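Local coordinates for protein alkane monooxygenase (Geobacillus thermodenitrificans, PDB 3B9O) that belongs to the luciferase-like monooxygenase family, folds as a TIM barrel and carries bound flavin mononucleotide, at residues 129-134 / 410-415; 241-246 / 414-419. All coordinates share one frame; numbering follows the deposited sequence.

Interaction 1 (129-134 / 410-415); sequences RIAWNV and GTYREK
At the N-terminal end of the TIM-barrel strands, Tyr412 at the start of helix 412-417 packs on the beginning of strand 130-135, consistent with a cover over that end. With CG anti to the backbone N (chi1 -177°), the ring slants alongside the strand and turns its CD2-CE2 edge to it. Ala131 CB lies in the plane of the ring and approaches CE2 of Tyr412 to 3.8 Å, so the methyl abuts the rim and does not cover a face. Nearer the backbone, Tyr412 CB packs on Arg129 CA at 4.0 Å. No hydrogen bond crosses between the segments, and the buried contact rests on van der Waals packing. The phenol OH is hydrogen-bonded to Tyr225 OH on neighbouring strand 223-227, while the Arg129 guanidinium turns away, its NE bonding to the carbonyl of Thr126.

The helix start is fixed by a capping box. Thr411 OG1 accepts from Glu414 N (3.3 Å), and in return Thr411 N donates to Glu414 OE1 (2.9 Å), reaching it 34° out of the carboxylate plane. The same OE1 receives Thr411 OG1 at 2.8 Å on its anti lone pair, so two donors from one residue hold this oxygen. Lys415 NZ closes back on Gly410 O (2.8 Å) and also bonds to Glu408 O.

Strand 130-135 sits between strands 100-106 and 223-227 of the barrel sheet. Ala131 packs against Ala102 and Val223, and Tyr412 also meets Ala100 and Val223, so this one side chain touches three adjacent strands.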
ATOM      1  N   ARG A 129      -9.824  -7.725   8.369  1.00 12.36           N
ATOM      2  CA  ARG A 129      -9.758  -6.370   7.793  1.00 13.50           C
ATOM      3  C   ARG A 129      -8.290  -6.007   7.564  1.00 17.22           C
ATOM      4  O   ARG A 129      -7.931  -4.850   7.561  1.00 16.17           O
ATOM      5  CB  ARG A 129     -10.438  -5.342   8.703  1.00 17.02           C
ATOM      6  CG  ARG A 129     -12.003  -5.450   8.757  1.00 14.64           C
ATOM      7  CD  ARG A 129     -12.540  -4.344   9.587  1.00 10.20           C
ATOM      8  NE  ARG A 129     -12.180  -4.446  11.000  1.00 11.60           N
ATOM      9  CZ  ARG A 129     -12.076  -3.399  11.828  1.00 13.23           C
ATOM     10  NH1 ARG A 129     -12.213  -2.139  11.386  1.00 16.95           N
ATOM     11  NH2 ARG A 129     -11.830  -3.606  13.107  1.00  9.77           N
ATOM     12  N   ILE A 130      -7.458  -7.020   7.351  1.00 11.95           N
ATOM     13  CA  ILE A 130      -6.031  -6.822   7.114  1.00  7.79           C
ATOM     14  C   ILE A 130      -5.617  -7.137   5.639  1.00  9.50           C
ATOM     15  O   ILE A 130      -6.152  -8.063   4.991  1.00 12.87           O
ATOM     16  CB  ILE A 130      -5.144  -7.626   8.151  1.00 14.84           C
ATOM     17  CG1 ILE A 130      -3.713  -7.081   8.225  1.00  7.41           C
ATOM     18  CG2 ILE A 130      -5.097  -9.150   7.838  1.00 17.57           C
ATOM     19  CD1 ILE A 130      -3.589  -5.654   8.823  1.00 10.40           C
ATOM     20  N   ALA A 131      -4.651  -6.356   5.145  1.00 12.08           N
ATOM     21  CA  ALA A 131      -4.100  -6.534   3.820  1.00  9.30           C
ATOM     22  C   ALA A 131      -2.602  -6.332   3.932  1.00 14.93           C
ATOM     23  O   ALA A 131      -2.124  -5.648   4.847  1.00 12.27           O
ATOM     24  CB  ALA A 131      -4.711  -5.524   2.856  1.00  6.60           C
ATOM     25  N   TRP A 132      -1.877  -6.983   3.029  1.00 11.66           N
ATOM     26  CA  TRP A 132      -0.438  -6.888   2.990  1.00 12.96           C
ATOM     27  C   TRP A 132       0.032  -6.395   1.636  1.00 15.77           C
ATOM     28  O   TRP A 132      -0.197  -7.038   0.598  1.00 14.50           O
ATOM     29  CB  TRP A 132       0.185  -8.254   3.375  1.00 12.10           C
ATOM     30  CG  TRP A 132       1.677  -8.365   3.201  1.00 13.02           C
ATOM     31  CD1 TRP A 132       2.613  -7.341   3.226  1.00 10.62           C
ATOM     32  CD2 TRP A 132       2.417  -9.585   2.986  1.00 15.51           C
ATOM     33  NE1 TRP A 132       3.890  -7.871   3.011  1.00 14.43           N
ATOM     34  CE2 TRP A 132       3.801  -9.231   2.862  1.00 17.97           C
ATOM     35  CE3 TRP A 132       2.041 -10.938   2.855  1.00 13.03           C
ATOM     36  CZ2 TRP A 132       4.819 -10.198   2.628  1.00 15.57           C
ATOM     37  CZ3 TRP A 132       3.046 -11.897   2.639  1.00 15.84           C
ATOM     38  CH2 TRP A 132       4.420 -11.519   2.557  1.00 13.27           C
ATOM     39  N   ASN A 133       0.697  -5.245   1.665  1.00 15.56           N
ATOM     40  CA  ASN A 133       1.411  -4.735   0.491  1.00 13.82           C
ATOM     41  C   ASN A 133       2.812  -5.340   0.409  1.00 14.83           C
ATOM     42  O   ASN A 133       3.724  -4.971   1.150  1.00 16.78           O
ATOM     43  CB  ASN A 133       1.426  -3.209   0.438  1.00 13.18           C
ATOM     44  CG  ASN A 133       2.161  -2.666  -0.813  1.00 17.92           C
ATOM     45  OD1 ASN A 133       1.989  -3.181  -1.922  1.00 19.47           O
ATOM     46  ND2 ASN A 133       2.976  -1.639  -0.632  1.00 15.60           N
ATOM     47  N   VAL A 134       2.935  -6.312  -0.492  1.00 15.26           N
ATOM     48  CA  VAL A 134       4.153  -7.096  -0.693  1.00 18.25           C
ATOM     49  C   VAL A 134       5.132  -6.275  -1.499  1.00 18.34           C
ATOM     50  O   VAL A 134       4.841  -5.845  -2.603  1.00 16.48           O
ATOM     51  CB  VAL A 134       3.880  -8.409  -1.435  1.00 22.46           C
ATOM     52  CG1 VAL A 134       5.203  -9.217  -1.581  1.00 25.14           C
ATOM     53  CG2 VAL A 134       2.868  -9.209  -0.685  1.00 15.24           C
ATOM     54  N   GLY A 410     -18.815  -7.732   6.020  1.00 21.37           N
ATOM     55  CA  GLY A 410     -17.908  -8.821   5.790  1.00 23.14           C
ATOM     56  C   GLY A 410     -16.450  -8.418   5.944  1.00 27.51           C
ATOM     57  O   GLY A 410     -16.102  -7.305   6.361  1.00 17.34           O
ATOM     58  N   THR A 411     -15.605  -9.366   5.606  1.00 12.78           N
ATOM     59  CA  THR A 411     -14.164  -9.139   5.560  1.00 14.50           C
ATOM     60  C   THR A 411     -13.784  -8.092   4.485  1.00 18.68           C
ATOM     61  O   THR A 411     -14.592  -7.720   3.603  1.00 14.60           O
ATOM     62  CB  THR A 411     -13.449 -10.472   5.227  1.00 13.33           C
ATOM     63  OG1 THR A 411     -13.925 -10.930   3.965  1.00 14.84           O
ATOM     64  CG2 THR A 411     -13.729 -11.544   6.274  1.00 13.54           C
ATOM     65  N   TYR A 412     -12.550  -7.611   4.548  1.00 14.25           N
ATOM     66  CA  TYR A 412     -12.062  -6.702   3.505  1.00 12.36           C
ATOM     67  C   TYR A 412     -12.101  -7.389   2.124  1.00 14.39           C
ATOM     68  O   TYR A 412     -12.495  -6.762   1.120  1.00 14.12           O
ATOM     69  CB  TYR A 412     -10.639  -6.219   3.868  1.00 11.82           C
ATOM     70  CG  TYR A 412     -10.036  -5.218   2.903  1.00 10.57           C
ATOM     71  CD1 TYR A 412     -10.827  -4.236   2.279  1.00 14.31           C
ATOM     72  CD2 TYR A 412      -8.660  -5.220   2.644  1.00 16.68           C
ATOM     73  CE1 TYR A 412     -10.261  -3.316   1.361  1.00 12.20           C
ATOM     74  CE2 TYR A 412      -8.070  -4.266   1.755  1.00 17.54           C
ATOM     75  CZ  TYR A 412      -8.881  -3.326   1.136  1.00 19.35           C
ATOM     76  OH  TYR A 412      -8.326  -2.414   0.261  1.00 17.31           O
ATOM     77  N   ARG A 413     -11.718  -8.661   2.040  1.00 13.80           N
ATOM     78  CA  ARG A 413     -11.788  -9.325   0.722  1.00 18.49           C
ATOM     79  C   ARG A 413     -13.226  -9.303   0.151  1.00 15.91           C
ATOM     80  O   ARG A 413     -13.438  -9.126  -1.064  1.00 15.80           O
ATOM     81  CB  ARG A 413     -11.196 -10.750   0.733  1.00 14.10           C
ATOM     82  CG  ARG A 413     -11.258 -11.457  -0.671  1.00 16.32           C
ATOM     83  CD  ARG A 413      -9.965 -12.173  -1.061  1.00 30.61           C
ATOM     84  NE  ARG A 413      -9.605 -12.942   0.047  1.00 28.63           N
ATOM     85  CZ  ARG A 413      -8.466 -13.068   0.737  1.00 22.27           C
ATOM     86  NH1 ARG A 413      -7.234 -12.639   0.443  1.00 18.09           N
ATOM     87  NH2 ARG A 413      -8.639 -13.802   1.793  1.00 17.06           N
ATOM     88  N   GLU A 414     -14.205  -9.453   1.028  1.00 17.40           N
ATOM     89  CA  GLU A 414     -15.618  -9.377   0.590  1.00 13.67           C
ATOM     90  C   GLU A 414     -16.046  -7.966   0.158  1.00 15.94           C
ATOM     91  O   GLU A 414     -16.800  -7.822  -0.815  1.00 16.32           O
ATOM     92  CB  GLU A 414     -16.519  -9.919   1.676  1.00 14.21           C
ATOM     93  CG  GLU A 414     -16.429 -11.433   1.832  1.00 13.08           C
ATOM     94  CD  GLU A 414     -17.114 -11.896   3.098  1.00 24.08           C
ATOM     95  OE1 GLU A 414     -16.586 -11.661   4.199  1.00 20.98           O
ATOM     96  OE2 GLU A 414     -18.206 -12.485   2.976  1.00 23.01           O
ATOM     97  N   LYS A 415     -15.532  -6.938   0.838  1.00 16.51           N
ATOM     98  CA  LYS A 415     -15.751  -5.536   0.453  1.00 25.28           C
ATOM     99  C   LYS A 415     -15.184  -5.265  -0.941  1.00 25.10           C
ATOM    100  O   LYS A 415     -15.715  -4.421  -1.698  1.00 20.31           O
ATOM    101  CB  LYS A 415     -15.169  -4.573   1.505  1.00 17.29           C
ATOM    102  CG  LYS A 415     -15.997  -4.601   2.781  1.00 25.00           C
ATOM    103  CD  LYS A 415     -15.161  -4.288   4.030  1.00 25.00           C
ATOM    104  CE  LYS A 415     -16.059  -3.691   5.169  1.00 22.86           C
ATOM    105  NZ  LYS A 415     -16.911  -4.722   5.751  1.00 21.06           N
TER

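Interaction 2 (241-246 / 414-419); sequences AECVFL and EKLFGK. With FMN (flavin mononucleotide), chain C.
The Phe417 ring turns its edge to Glu242: the carbonyl oxygen of Glu242 lies in the ring plane, 3.5 Å from Phe417 CZ, an approach to the C-H rim that is probably mildly favourable though no hydrogen bond joins the segments. The Glu242 carboxylate plane is nearly parallel to the ring, 8° apart, but offset from it, and OE1 stands off the ring plane beside Phe417 CE1 at 3.7 Å. Glu242 CB also packs on Phe417 CZ (3.9 Å). Farther along the strand, the Phe245 ring carries the flavin mononucleotide methyl C7M over the centre of one face, 3.4 Å above its plane, and Phe10 and Phe55 pack with it edge-to-face.

Leu416 adds an apolar touch, its CD1 lying 3.6 Å from Cys243 SG. Cys243 SG stands anti to its own carbonyl carbon (chi1 -56°), a setting that brings the sulfur to this leucine branch. The buried Glu242 OE2 accepts from Ile224 N and has Arg413 as its second partner. Gly418, just after helix 412-417, takes positive phi (112°), and its N-H bonds to Glu414 O, with Gly418 N 2.8 Å from that oxygen.

Strand 243-246 lies between strands 223-227 and 276-285. Leu416 reaches Val223 on one neighbour, while Phe417 rests on Lys276 of the other, whose NZ also binds Leu416 O.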
ATOM      1  N   ALA A 241      -0.938 -10.721  -6.864  1.00  9.91           N
ATOM      2  CA  ALA A 241      -1.687  -9.601  -6.281  1.00 13.97           C
ATOM      3  C   ALA A 241      -3.206  -9.637  -6.535  1.00 16.21           C
ATOM      4  O   ALA A 241      -3.676  -9.895  -7.666  1.00 13.61           O
ATOM      5  CB  ALA A 241      -1.104  -8.268  -6.746  1.00 11.93           C
ATOM      6  N   GLU A 242      -3.961  -9.383  -5.476  1.00 12.96           N
ATOM      7  CA  GLU A 242      -5.389  -9.116  -5.617  1.00 14.51           C
ATOM      8  C   GLU A 242      -5.657  -7.622  -5.893  1.00 14.32           C
ATOM      9  O   GLU A 242      -6.685  -7.265  -6.524  1.00 14.54           O
ATOM     10  CB  GLU A 242      -6.138  -9.530  -4.351  1.00 13.96           C
ATOM     11  CG  GLU A 242      -5.917 -10.947  -3.910  1.00 18.07           C
ATOM     12  CD  GLU A 242      -6.656 -11.213  -2.623  1.00 16.53           C
ATOM     13  OE1 GLU A 242      -7.885 -11.466  -2.688  1.00 19.41           O
ATOM     14  OE2 GLU A 242      -5.993 -11.176  -1.559  1.00 15.49           O
ATOM     15  N   CYS A 243      -4.771  -6.754  -5.403  1.00 11.83           N
ATOM     16  CA  CYS A 243      -4.851  -5.335  -5.705  1.00  9.96           C
ATOM     17  C   CYS A 243      -3.478  -4.791  -6.059  1.00 20.13           C
ATOM     18  O   CYS A 243      -2.491  -5.098  -5.375  1.00 17.80           O
ATOM     19  CB  CYS A 243      -5.395  -4.549  -4.493  1.00 17.51           C
ATOM     20  SG  CYS A 243      -7.007  -5.137  -3.915  1.00 20.41           S
ATOM     21  N   VAL A 244      -3.413  -3.961  -7.108  1.00 16.28           N
ATOM     22  CA  VAL A 244      -2.137  -3.431  -7.580  1.00 15.25           C
ATOM     23  C   VAL A 244      -2.148  -1.922  -7.454  1.00 13.55           C
ATOM     24  O   VAL A 244      -3.095  -1.282  -7.874  1.00 15.88           O
ATOM     25  CB  VAL A 244      -1.829  -3.880  -9.049  1.00 16.49           C
ATOM     26  CG1 VAL A 244      -0.433  -3.462  -9.463  1.00 18.88           C
ATOM     27  CG2 VAL A 244      -2.010  -5.387  -9.200  1.00 17.63           C
ATOM     28  N   PHE A 245      -1.112  -1.367  -6.817  1.00 16.73           N
ATOM     29  CA  PHE A 245      -0.939   0.085  -6.695  1.00 17.68           C
ATOM     30  C   PHE A 245       0.038   0.495  -7.830  1.00 17.05           C
ATOM     31  O   PHE A 245       1.239   0.265  -7.752  1.00 22.55           O
ATOM     32  CB  PHE A 245      -0.397   0.388  -5.273  1.00 22.37           C
ATOM     33  CG  PHE A 245      -0.199   1.874  -4.934  1.00 30.70           C
ATOM     34  CD1 PHE A 245       0.578   2.217  -3.804  1.00 16.20           C
ATOM     35  CD2 PHE A 245      -0.736   2.919  -5.718  1.00 34.63           C
ATOM     36  CE1 PHE A 245       0.793   3.585  -3.464  1.00 25.58           C
ATOM     37  CE2 PHE A 245      -0.532   4.303  -5.371  1.00 20.45           C
ATOM     38  CZ  PHE A 245       0.245   4.618  -4.251  1.00 28.16           C
ATOM     39  N   LEU A 246      -0.514   1.094  -8.871  1.00 17.60           N
ATOM     40  CA  LEU A 246       0.204   1.499 -10.078  1.00 24.98           C
ATOM     41  C   LEU A 246       0.724   2.921  -9.997  1.00 25.35           C
ATOM     42  O   LEU A 246       0.108   3.807  -9.372  1.00 25.41           O
ATOM     43  CB  LEU A 246      -0.763   1.470 -11.230  1.00 14.94           C
ATOM     44  CG  LEU A 246      -1.024   0.327 -12.208  1.00 36.04           C
ATOM     45  CD1 LEU A 246      -0.340  -0.936 -11.877  1.00 24.25           C
ATOM     46  CD2 LEU A 246      -2.525   0.190 -12.439  1.00 22.23           C
ATOM     47  N   GLU A 414     -14.205  -9.453   1.028  1.00 17.40           N
ATOM     48  CA  GLU A 414     -15.618  -9.377   0.590  1.00 13.67           C
ATOM     49  C   GLU A 414     -16.046  -7.966   0.158  1.00 15.94           C
ATOM     50  O   GLU A 414     -16.800  -7.822  -0.815  1.00 16.32           O
ATOM     51  CB  GLU A 414     -16.519  -9.919   1.676  1.00 14.21           C
ATOM     52  CG  GLU A 414     -16.429 -11.433   1.832  1.00 13.08           C
ATOM     53  CD  GLU A 414     -17.114 -11.896   3.098  1.00 24.08           C
ATOM     54  OE1 GLU A 414     -16.586 -11.661   4.199  1.00 20.98           O
ATOM     55  OE2 GLU A 414     -18.206 -12.485   2.976  1.00 23.01           O
ATOM     56  N   LYS A 415     -15.532  -6.938   0.838  1.00 16.51           N
ATOM     57  CA  LYS A 415     -15.751  -5.536   0.453  1.00 25.28           C
ATOM     58  C   LYS A 415     -15.184  -5.265  -0.941  1.00 25.10           C
ATOM     59  O   LYS A 415     -15.715  -4.421  -1.698  1.00 20.31           O
ATOM     60  CB  LYS A 415     -15.169  -4.573   1.505  1.00 17.29           C
ATOM     61  CG  LYS A 415     -15.997  -4.601   2.781  1.00 25.00           C
ATOM     62  CD  LYS A 415     -15.161  -4.288   4.030  1.00 25.00           C
ATOM     63  CE  LYS A 415     -16.059  -3.691   5.169  1.00 22.86           C
ATOM     64  NZ  LYS A 415     -16.911  -4.722   5.751  1.00 21.06           N
ATOM     65  N   LEU A 416     -14.151  -6.022  -1.301  1.00 14.17           N
ATOM     66  CA  LEU A 416     -13.497  -5.854  -2.601  1.00 18.14           C
ATOM     67  C   LEU A 416     -14.129  -6.738  -3.702  1.00 21.73           C
ATOM     68  O   LEU A 416     -14.331  -6.274  -4.814  1.00 18.45           O
ATOM     69  CB  LEU A 416     -11.983  -6.160  -2.516  1.00 17.90           C
ATOM     70  CG  LEU A 416     -11.036  -5.165  -1.824  1.00 16.92           C
ATOM     71  CD1 LEU A 416      -9.680  -5.807  -1.545  1.00 13.40           C
ATOM     72  CD2 LEU A 416     -10.882  -3.917  -2.721  1.00 17.06           C
ATOM     73  N   PHE A 417     -14.410  -8.004  -3.383  1.00 15.20           N
ATOM     74  CA  PHE A 417     -14.727  -9.026  -4.403  1.00 17.62           C
ATOM     75  C   PHE A 417     -16.136  -9.626  -4.244  1.00 24.42           C
ATOM     76  O   PHE A 417     -16.541 -10.470  -5.037  1.00 20.53           O
ATOM     77  CB  PHE A 417     -13.669 -10.130  -4.415  1.00 12.58           C
ATOM     78  CG  PHE A 417     -12.288  -9.654  -4.858  1.00 12.94           C
ATOM     79  CD1 PHE A 417     -11.319  -9.337  -3.915  1.00 14.55           C
ATOM     80  CD2 PHE A 417     -11.997  -9.476  -6.198  1.00 12.18           C
ATOM     81  CE1 PHE A 417     -10.045  -8.876  -4.298  1.00 16.93           C
ATOM     82  CE2 PHE A 417     -10.708  -9.023  -6.622  1.00 19.59           C
ATOM     83  CZ  PHE A 417      -9.735  -8.750  -5.675  1.00 18.08           C
ATOM     84  N   GLY A 418     -16.874  -9.200  -3.218  1.00 17.81           N
ATOM     85  CA  GLY A 418     -18.253  -9.642  -3.031  1.00 23.55           C
ATOM     86  C   GLY A 418     -18.507 -10.533  -1.832  1.00 25.11           C
ATOM     87  O   GLY A 418     -17.659 -11.333  -1.438  1.00 19.94           O
ATOM     88  N   LYS A 419     -19.705 -10.399  -1.267  1.00 17.80           N
ATOM     89  CA  LYS A 419     -20.151 -11.191  -0.112  1.00 27.32           C
ATOM     90  C   LYS A 419     -19.923 -12.672  -0.407  1.00 27.50           C
ATOM     91  O   LYS A 419     -20.216 -13.110  -1.518  1.00 25.39           O
ATOM     92  CB  LYS A 419     -21.644 -10.924   0.163  1.00 29.52           C
ATOM     93  CG  LYS A 419     -22.129 -11.341   1.548  1.00 48.44           C
ATOM     94  CD  LYS A 419     -23.010 -10.226   2.181  1.00 52.81           C
ATOM     95  CE  LYS A 419     -23.471 -10.584   3.608  1.00 77.66           C
ATOM     96  NZ  LYS A 419     -22.505 -11.530   4.318  1.00 70.26           N
TER
HETATM   97  N1  FMN C 441       8.663   0.536  -1.762  1.00 55.89           N
HETATM   98  C2  FMN C 441       8.796   0.475  -0.417  1.00 87.73           C
HETATM   99  O2  FMN C 441       9.859  -0.028   0.055  1.00 53.32           O
HETATM  100  N3  FMN C 441       7.777   0.957   0.366  1.00 53.06           N
HETATM  101  C4  FMN C 441       6.637   1.485  -0.183  1.00 58.29           C
HETATM  102  O4  FMN C 441       5.718   1.909   0.549  1.00 56.77           O
HETATM  103  C4A FMN C 441       6.491   1.542  -1.578  1.00 44.69           C
HETATM  104  N5  FMN C 441       5.380   2.049  -2.193  1.00 53.21           N
HETATM  105  C5A FMN C 441       5.309   2.091  -3.561  1.00 66.26           C
HETATM  106  C6  FMN C 441       4.186   2.616  -4.230  1.00 52.67           C
HETATM  107  C7  FMN C 441       4.127   2.639  -5.637  1.00 41.13           C
HETATM  108  C7M FMN C 441       2.929   3.203  -6.370  1.00 65.89           C
HETATM  109  C8  FMN C 441       5.183   2.131  -6.380  1.00 62.37           C
HETATM  110  C8M FMN C 441       5.134   2.152  -7.891  1.00 56.28           C
HETATM  111  C9  FMN C 441       6.308   1.609  -5.731  1.00 40.44           C
HETATM  112  C9A FMN C 441       6.383   1.587  -4.326  1.00 71.07           C
HETATM  113  N10 FMN C 441       7.477   1.080  -3.701  1.00 83.50           N
HETATM  114  C10 FMN C 441       7.550   1.057  -2.354  1.00 70.05           C
HETATM  115  C1' FMN C 441       8.623   0.538  -4.462  1.00 64.74           C
HETATM  116  C2' FMN C 441       8.503  -0.993  -4.557  1.00 60.62           C
HETATM  117  O2' FMN C 441       7.360  -1.463  -3.840  1.00 43.14           O
HETATM  118  C3' FMN C 441       9.724  -1.787  -4.066  1.00 60.97           C
HETATM  119  O3' FMN C 441      10.217  -1.337  -2.785  1.00 46.02           O
HETATM  120  C4' FMN C 441      10.822  -1.939  -5.141  1.00 72.58           C
HETATM  121  O4' FMN C 441      12.107  -1.538  -4.656  1.00 84.09           O
HETATM  122  C5' FMN C 441      10.551  -1.186  -6.448  1.00 65.18           C
HETATM  123  O5' FMN C 441       9.862  -2.120  -7.270  1.00 47.04           O
HETATM  124  P   FMN C 441       9.977  -2.139  -8.872  1.00 51.81           P
HETATM  125  O1P FMN C 441      11.444  -1.863  -9.156  1.00 71.81           O
HETATM  126  O2P FMN C 441       9.493  -3.517  -9.215  1.00 30.75           O
HETATM  127  O3P FMN C 441       9.118  -0.991  -9.371  1.00 63.87           O

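Overall arrangement
Both contacts belong to helix 412-417, which follows the barrel in sequence and packs across the N-terminal ends of the strands, probably covering that end. Along the chain strand 130-135 comes first, then strand 243-246, and the shared helix last. The two strands flank strand 223-227 in the parallel sheet; Tyr412 serves interaction 1, Leu416 and Phe417 interaction 2. Their centres are about 8 Å apart, and a salt bridge of 2.8 Å from Arg413 NH1 to Glu242 OE2 joins them. The segments overlap at Glu414 and Lys415, though neither residue carries a contact to a strand segment. Strand 243-246 runs on from here to the flavin mononucleotide pocket, connecting the two ends of the barrel.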